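Local coordinates for Serine/threonine-protein kinase Tel1 (Chaetomium thermophilum, PDB 6SKY), which is a serine/threonine protein kinase of the ATM family that probably activates checkpoint signalling when DNA is damaged, at residues Ala2157-Ile2162 with Leu2200-Ala2205; Gly2164-Ser2169 with Thr2186-Leu2191; Ile2206-Ala2211 with Arg2225-Ile2230. All blocks are in the same frame, centred on the assembly; numbering follows the deposited sequence.

Interaction 1: residues Ala2157-Ile2162 with Leu2200-Ala2205; sequences ARLVQI and LSVDAA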
# COMPACT_ATOMS: atom_id res chain seq x y z
N ALA A 2157 -26.96 -21.90 -22.94
CA ALA A 2157 -26.49 -20.53 -23.09
C ALA A 2157 -26.03 -19.95 -21.76
O ALA A 2157 -25.00 -19.26 -21.70
CB ALA A 2157 -27.60 -19.67 -23.69
N ARG A 2158 -26.76 -20.24 -20.69
CA ARG A 2158 -26.35 -19.76 -19.37
C ARG A 2158 -25.03 -20.36 -18.95
O ARG A 2158 -24.15 -19.66 -18.43
CB ARG A 2158 -27.44 -20.08 -18.36
CG ARG A 2158 -27.40 -19.21 -17.16
CD ARG A 2158 -27.62 -17.79 -17.57
NE ARG A 2158 -28.37 -17.07 -16.56
CZ ARG A 2158 -29.04 -15.96 -16.80
NH1 ARG A 2158 -29.71 -15.36 -15.82
NH2 ARG A 2158 -29.05 -15.43 -18.02
N LEU A 2159 -24.86 -21.66 -19.15
CA LEU A 2159 -23.63 -22.32 -18.76
C LEU A 2159 -22.44 -21.77 -19.53
O LEU A 2159 -21.36 -21.57 -18.96
CB LEU A 2159 -23.76 -23.82 -18.98
CG LEU A 2159 -22.73 -24.68 -18.28
CD1 LEU A 2159 -22.68 -24.32 -16.83
CD2 LEU A 2159 -23.11 -26.12 -18.45
N VAL A 2160 -22.62 -21.50 -20.82
CA VAL A 2160 -21.50 -20.98 -21.60
C VAL A 2160 -21.18 -19.55 -21.21
O VAL A 2160 -20.01 -19.14 -21.21
CB VAL A 2160 -21.79 -21.13 -23.11
CG1 VAL A 2160 -22.16 -19.82 -23.73
CG2 VAL A 2160 -20.59 -21.71 -23.80
N GLN A 2161 -22.19 -18.77 -20.81
CA GLN A 2161 -21.93 -17.43 -20.31
C GLN A 2161 -21.12 -17.47 -19.02
O GLN A 2161 -20.17 -16.70 -18.84
CB GLN A 2161 -23.24 -16.70 -20.09
CG GLN A 2161 -23.07 -15.32 -19.52
CD GLN A 2161 -24.36 -14.75 -19.03
OE1 GLN A 2161 -25.37 -15.44 -19.00
NE2 GLN A 2161 -24.34 -13.50 -18.65
N ILE A 2162 -21.49 -18.37 -18.12
CA ILE A 2162 -20.76 -18.51 -16.86
C ILE A 2162 -19.31 -18.88 -17.12
O ILE A 2162 -18.38 -18.31 -16.53
CB ILE A 2162 -21.46 -19.54 -15.96
CG1 ILE A 2162 -22.77 -18.96 -15.45
CG2 ILE A 2162 -20.58 -19.93 -14.81
CD1 ILE A 2162 -23.62 -19.96 -14.78
N LEU A 2200 -29.32 -25.58 -13.02
CA LEU A 2200 -27.86 -25.55 -13.03
C LEU A 2200 -27.33 -25.47 -11.61
O LEU A 2200 -27.91 -24.79 -10.76
CB LEU A 2200 -27.34 -24.37 -13.84
CG LEU A 2200 -27.63 -24.35 -15.33
CD1 LEU A 2200 -27.24 -23.02 -15.89
CD2 LEU A 2200 -26.87 -25.45 -16.00
N SER A 2201 -26.22 -26.15 -11.36
CA SER A 2201 -25.53 -26.10 -10.08
C SER A 2201 -24.20 -25.40 -10.33
O SER A 2201 -23.22 -26.04 -10.71
CB SER A 2201 -25.33 -27.48 -9.51
OG SER A 2201 -26.57 -28.16 -9.38
N VAL A 2202 -24.18 -24.09 -10.13
CA VAL A 2202 -22.98 -23.31 -10.39
C VAL A 2202 -22.65 -22.42 -9.21
O VAL A 2202 -21.98 -21.40 -9.36
CB VAL A 2202 -23.12 -22.47 -11.67
CG1 VAL A 2202 -23.17 -23.35 -12.88
CG2 VAL A 2202 -24.35 -21.61 -11.58
N ASP A 2203 -23.11 -22.79 -8.02
CA ASP A 2203 -22.88 -21.92 -6.87
C ASP A 2203 -21.47 -22.06 -6.32
O ASP A 2203 -20.93 -21.08 -5.80
CB ASP A 2203 -23.90 -22.22 -5.77
CG ASP A 2203 -24.12 -23.69 -5.58
OD1 ASP A 2203 -24.14 -24.41 -6.59
OD2 ASP A 2203 -24.26 -24.12 -4.42
N ALA A 2204 -20.86 -23.23 -6.42
CA ALA A 2204 -19.54 -23.43 -5.85
C ALA A 2204 -18.47 -22.67 -6.62
O ALA A 2204 -17.61 -22.02 -6.02
CB ALA A 2204 -19.20 -24.91 -5.80
N ALA A 2205 -18.52 -22.71 -7.95
CA ALA A 2205 -17.53 -21.99 -8.74
C ALA A 2205 -17.71 -20.48 -8.63
O ALA A 2205 -16.73 -19.73 -8.60
CB ALA A 2205 -17.61 -22.43 -10.20
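With CG anti to the backbone N (chi1 -164°), Leu2159 swings CD1 across from its helix, although its CB does not start out facing the partner. Ile2162 places CG1 beside its backbone N (chi1 -71°) and then runs extended, so CD1 becomes the tip of the side chain. On the other segment Leu2200 and Val2202 both face the helix, and Val2202 sets CG1 beside its own backbone N and CG2 in the crowded position between N and the carbonyl carbon. Ile2162 and Val2202 meet tip to tip, Ile2162 CD1 lying 3.7 Å from Val2202 CG2 and nearly as close to Val2202 CG1. That same Val2202 CG1 also receives Leu2159 CD1 obliquely, at 4.1 Å, so the valine fork is met by two neighbouring branches. One turn back, Leu2200 CD1 crosses the aliphatic root of Arg2158 at about a right angle, 3.8 Å from Arg2158 CB. The arginine chain then bends at chi2 and chi3 and carries its guanidinium away, to the hydroxyls of Ser2194 and Ser2142. Val2202 holds the N-cap position of helix 2203-2217, so the contact places the start of that helix against helix 2154-2174 of the FAT domain, with Cys2195 of helix 2193-2196 touching Ile2162 and Val2202. No hydrogen bond crosses between the segments: they are joined by dispersion and burial of branched methyls, while the guanidinium of Arg2158 has its hydrogen bonds elsewhere.

Interaction 2: residues Gly2164-Ser2169 with Thr2186-Leu2191; sequences GMLLSS and TALSDL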
# COMPACT_ATOMS: atom_id res chain seq x y z
N GLY A 2164 -17.47 -18.40 -19.84
CA GLY A 2164 -16.75 -17.27 -20.40
C GLY A 2164 -16.38 -16.24 -19.36
O GLY A 2164 -15.28 -15.67 -19.38
N MET A 2165 -17.29 -15.98 -18.41
CA MET A 2165 -16.99 -15.03 -17.35
C MET A 2165 -15.86 -15.51 -16.45
O MET A 2165 -14.99 -14.72 -16.06
CB MET A 2165 -18.24 -14.76 -16.53
CG MET A 2165 -19.11 -13.65 -17.06
SD MET A 2165 -20.69 -13.60 -16.20
CE MET A 2165 -20.93 -11.84 -16.09
N LEU A 2166 -15.85 -16.79 -16.10
CA LEU A 2166 -14.78 -17.30 -15.25
C LEU A 2166 -13.43 -17.23 -15.95
O LEU A 2166 -12.40 -16.92 -15.33
CB LEU A 2166 -15.10 -18.72 -14.80
CG LEU A 2166 -16.35 -18.86 -13.94
CD1 LEU A 2166 -16.66 -20.30 -13.67
CD2 LEU A 2166 -16.18 -18.13 -12.65
N LEU A 2167 -13.42 -17.48 -17.25
CA LEU A 2167 -12.20 -17.32 -18.04
C LEU A 2167 -11.70 -15.88 -18.01
O LEU A 2167 -10.51 -15.61 -17.78
CB LEU A 2167 -12.50 -17.77 -19.47
CG LEU A 2167 -11.47 -17.88 -20.57
CD1 LEU A 2167 -10.38 -18.83 -20.19
CD2 LEU A 2167 -12.21 -18.39 -21.77
N SER A 2168 -12.60 -14.92 -18.23
CA SER A 2168 -12.21 -13.52 -18.15
C SER A 2168 -11.70 -13.16 -16.77
O SER A 2168 -10.85 -12.28 -16.65
CB SER A 2168 -13.37 -12.61 -18.53
OG SER A 2168 -13.78 -12.83 -19.86
N SER A 2169 -12.21 -13.80 -15.73
CA SER A 2169 -11.76 -13.47 -14.38
C SER A 2169 -10.33 -13.95 -14.15
O SER A 2169 -9.54 -13.24 -13.51
CB SER A 2169 -12.70 -14.07 -13.35
OG SER A 2169 -12.51 -15.47 -13.28
N THR A 2186 -19.24 -9.76 -8.96
CA THR A 2186 -20.57 -9.29 -8.60
C THR A 2186 -21.61 -9.69 -9.64
O THR A 2186 -22.68 -10.21 -9.31
CB THR A 2186 -20.56 -7.77 -8.43
OG1 THR A 2186 -19.58 -7.41 -7.47
CG2 THR A 2186 -21.89 -7.32 -7.95
N ALA A 2187 -21.30 -9.46 -10.92
CA ALA A 2187 -22.22 -9.83 -11.98
C ALA A 2187 -22.45 -11.33 -12.04
O ALA A 2187 -23.51 -11.77 -12.48
CB ALA A 2187 -21.71 -9.31 -13.31
N LEU A 2188 -21.47 -12.13 -11.63
CA LEU A 2188 -21.66 -13.58 -11.60
C LEU A 2188 -22.54 -13.99 -10.43
O LEU A 2188 -23.40 -14.86 -10.58
CB LEU A 2188 -20.32 -14.29 -11.51
CG LEU A 2188 -19.59 -14.69 -12.78
CD1 LEU A 2188 -18.18 -15.06 -12.43
CD2 LEU A 2188 -20.28 -15.85 -13.42
N SER A 2189 -22.32 -13.39 -9.26
CA SER A 2189 -23.16 -13.71 -8.12
C SER A 2189 -24.61 -13.33 -8.36
O SER A 2189 -25.51 -13.95 -7.80
CB SER A 2189 -22.64 -13.00 -6.87
OG SER A 2189 -21.40 -13.54 -6.47
N ASP A 2190 -24.85 -12.32 -9.19
CA ASP A 2190 -26.23 -11.97 -9.49
C ASP A 2190 -26.92 -12.97 -10.42
O ASP A 2190 -28.13 -12.88 -10.60
CB ASP A 2190 -26.30 -10.58 -10.10
CG ASP A 2190 -26.06 -9.51 -9.09
OD1 ASP A 2190 -25.54 -9.84 -8.01
OD2 ASP A 2190 -26.40 -8.35 -9.36
N LEU A 2191 -26.19 -13.91 -11.00
CA LEU A 2191 -26.76 -14.88 -11.92
C LEU A 2191 -27.20 -16.16 -11.24
O LEU A 2191 -27.78 -17.02 -11.91
CB LEU A 2191 -25.75 -15.23 -13.01
CG LEU A 2191 -25.87 -14.57 -14.38
CD1 LEU A 2191 -26.24 -13.12 -14.25
CD2 LEU A 2191 -24.55 -14.70 -15.09
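Met2165 and Leu2188 reach toward each other, tip to tip, at the open end of a helical hairpin, far from its turn, in which helix 2154-2174 is followed along the chain by helix 2178-2189 in the alpha-solenoid FAT domain. The thioether does most of the touching: Met2165 SD lies 3.6 Å from Leu2188 CD2, and the bend at chi3 turns Met2165 CE onto Ala2187 CB at 3.8 Å. Leu2191, three residues on from Leu2188, adds a looser contact, its CD2 4.2 Å from Met2165 SD. While CD2 of Leu2188 lies against Met2165, its CD1 meets Leu2166 CD2 at 3.7 Å, the two leucines crossing at about a right angle, and also nears Met2165 CB. An alanine in place of Leu2188 would remove both branches and would probably loosen the packing of Met2165 and Leu2166 against this helix. Further out, Leu2184 also touches Met2165, and Glu2135 of helix 2124-2143 lies against the same methionine. The second subunit comes up to segment 2186-2191: Thr2186 packs on Ala1961 and Ala2187 on Arg1968 of that subunit. Within helix 2154-2174 the serine hydroxyls turn back to the backbone. Ser2168 OG donates to Gly2164 O from above the carbonyl plane, and Gly2164 O also accepts Ser2168 N. Ser2169 OG donates to Leu2166 O, in the carbonyl plane and on a lone pair.

Interaction 3: residues Ile2206-Ala2211 with Arg2225-Ile2230; sequences IKMEAA and RMLQAI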
# COMPACT_ATOMS: atom_id res chain seq x y z
N ILE A 2206 -18.95 -20.03 -8.54
CA ILE A 2206 -19.21 -18.60 -8.43
C ILE A 2206 -18.83 -18.08 -7.06
O ILE A 2206 -18.27 -16.98 -6.92
CB ILE A 2206 -20.68 -18.32 -8.78
CG1 ILE A 2206 -20.90 -18.53 -10.27
CG2 ILE A 2206 -21.06 -16.94 -8.38
CD1 ILE A 2206 -22.31 -18.40 -10.70
N LYS A 2207 -19.07 -18.87 -6.01
CA LYS A 2207 -18.64 -18.46 -4.69
C LYS A 2207 -17.13 -18.53 -4.54
O LYS A 2207 -16.54 -17.72 -3.83
CB LYS A 2207 -19.34 -19.30 -3.63
CG LYS A 2207 -20.79 -18.93 -3.46
CD LYS A 2207 -21.45 -19.70 -2.33
CE LYS A 2207 -21.47 -21.19 -2.62
NZ LYS A 2207 -22.12 -21.97 -1.54
N MET A 2208 -16.47 -19.46 -5.24
CA MET A 2208 -15.02 -19.46 -5.22
C MET A 2208 -14.45 -18.25 -5.96
O MET A 2208 -13.42 -17.72 -5.56
CB MET A 2208 -14.49 -20.74 -5.83
CG MET A 2208 -12.99 -20.75 -5.96
SD MET A 2208 -12.36 -22.42 -6.09
CE MET A 2208 -13.32 -23.17 -4.80
N GLU A 2209 -15.12 -17.80 -7.02
CA GLU A 2209 -14.68 -16.57 -7.67
C GLU A 2209 -14.85 -15.37 -6.75
O GLU A 2209 -13.99 -14.48 -6.72
CB GLU A 2209 -15.44 -16.37 -8.97
CG GLU A 2209 -15.09 -15.10 -9.69
CD GLU A 2209 -13.59 -14.89 -9.80
OE1 GLU A 2209 -12.87 -15.86 -10.14
OE2 GLU A 2209 -13.12 -13.75 -9.55
N ALA A 2210 -15.94 -15.33 -6.00
CA ALA A 2210 -16.12 -14.25 -5.04
C ALA A 2210 -15.03 -14.27 -3.97
O ALA A 2210 -14.51 -13.21 -3.57
CB ALA A 2210 -17.49 -14.34 -4.40
N ALA A 2211 -14.67 -15.46 -3.49
CA ALA A 2211 -13.60 -15.57 -2.52
C ALA A 2211 -12.27 -15.11 -3.10
O ALA A 2211 -11.46 -14.50 -2.41
CB ALA A 2211 -13.49 -16.99 -2.01
N ARG A 2225 -13.17 -17.65 5.31
CA ARG A 2225 -14.48 -18.07 5.80
C ARG A 2225 -15.40 -18.45 4.66
O ARG A 2225 -16.18 -19.40 4.77
CB ARG A 2225 -15.11 -16.96 6.63
CG ARG A 2225 -14.33 -16.56 7.85
CD ARG A 2225 -13.92 -17.74 8.67
NE ARG A 2225 -13.15 -17.33 9.83
CZ ARG A 2225 -12.37 -18.13 10.55
NH1 ARG A 2225 -11.71 -17.67 11.59
NH2 ARG A 2225 -12.26 -19.40 10.22
N MET A 2226 -15.32 -17.73 3.55
CA MET A 2226 -16.13 -18.04 2.38
C MET A 2226 -15.77 -19.39 1.79
O MET A 2226 -16.65 -20.18 1.43
CB MET A 2226 -15.96 -16.93 1.36
CG MET A 2226 -17.14 -16.72 0.48
SD MET A 2226 -17.14 -15.10 -0.24
CE MET A 2226 -18.64 -15.24 -1.19
N LEU A 2227 -14.47 -19.69 1.68
CA LEU A 2227 -14.07 -20.98 1.15
C LEU A 2227 -14.46 -22.11 2.09
O LEU A 2227 -14.87 -23.18 1.64
CB LEU A 2227 -12.56 -21.01 0.91
CG LEU A 2227 -11.98 -20.22 -0.24
CD1 LEU A 2227 -10.50 -20.38 -0.21
CD2 LEU A 2227 -12.54 -20.69 -1.54
N GLN A 2228 -14.35 -21.90 3.40
CA GLN A 2228 -14.76 -22.94 4.34
C GLN A 2228 -16.26 -23.17 4.29
O GLN A 2228 -16.72 -24.29 4.50
CB GLN A 2228 -14.34 -22.57 5.74
CG GLN A 2228 -12.87 -22.70 5.99
CD GLN A 2228 -12.46 -22.10 7.29
OE1 GLN A 2228 -13.17 -21.28 7.85
NE2 GLN A 2228 -11.31 -22.50 7.78
N ALA A 2229 -17.05 -22.12 4.03
CA ALA A 2229 -18.48 -22.31 3.84
C ALA A 2229 -18.77 -23.10 2.57
O ALA A 2229 -19.68 -23.93 2.55
CB ALA A 2229 -19.18 -20.97 3.80
N ILE A 2230 -18.03 -22.83 1.49
CA ILE A 2230 -18.16 -23.66 0.29
C ILE A 2230 -17.88 -25.12 0.62
O ILE A 2230 -18.58 -26.02 0.15
CB ILE A 2230 -17.23 -23.18 -0.83
CG1 ILE A 2230 -17.58 -21.78 -1.28
CG2 ILE A 2230 -17.31 -24.09 -2.01
CD1 ILE A 2230 -16.60 -21.28 -2.27
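Helices 2203-2217 and 2220-2232 form an antiparallel helical hairpin of the alpha-solenoid FAT domain, their local axes 9.2 Å apart with 165° between the N-to-C directions. The aliphatic contacts come first. Ile2230 holds CG1 beside its backbone N and runs extended, which lays CD1 on the backbone of the partner helix, 3.5 Å from Met2208 N, and 3.6 Å from Lys2207 CB. Lys2207 and Ile2230 slide past each other in opposite directions, and the lysine contributes the aliphatic part of its chain, CB and CE lying along Ile2230 CG1. At the other end the small Ala2211 lets the helices come close: Leu2227 swings its side chain inward until CD2 is 3.8 Å from Ala2211 CB.

The methionines form a second group. Met2226, with CG anti to the backbone N and the chain extended beyond it, slips alongside the alanines and sets CE 3.5 Å from Ala2210 CB, its sulfur passing near the backbone of Ala2211. Met2208 works from the other flank, bent at chi3, and its CE meets Leu2227 CD2 obliquely at 4.2 Å.

No hydrogen bond crosses between the two segments; Ser2223, just outside them, makes a weak one through OG to Ala2211 O. Arg2225 NH2 donates to Gln2228 OE1 over 3.2 Å, with an N-H...O angle of 153°; the acceptor lies in the guanidinium plane and the donor on a carbonyl lone pair. Glu2209, whose CB starts away from the partner helix, forms a salt bridge with Arg2173 of helix 2154-2174. Helix 2203-2217 is thus set between helix 2220-2232 on one side and helix 2178-2189, touched by Ile2206 and Glu2209, on the other, while helix 2245-2259 lays Leu2248 against both Met2208 and Leu2227.

In the fold
The three contacts form a continuous patch of the FAT solenoid. Interactions 1 and 2 share helix 2154-2174, with centres about 9 Å apart; Leu2191 CD2 of interaction 2 packs 3.8 Å from Gln2161 NE2 of interaction 1. Interactions 1 and 3 share helix 2203-2217, their centres about 15 Å apart, and Ile2230 CD1 lies 4.0 Å from Ala2204 O. Between interactions 2 and 3, about 14 Å apart at their centres, Ile2206 CD1 packs 3.7 Å from Leu2188 O, and a probable, weak hydrogen bond links Ser2169 OG and Glu2209 OE1. All three are helix packing within the FAT domain, away from the nucleotide pocket around Lys2610 and the magnesium ligands Asn2765 and Asp2779.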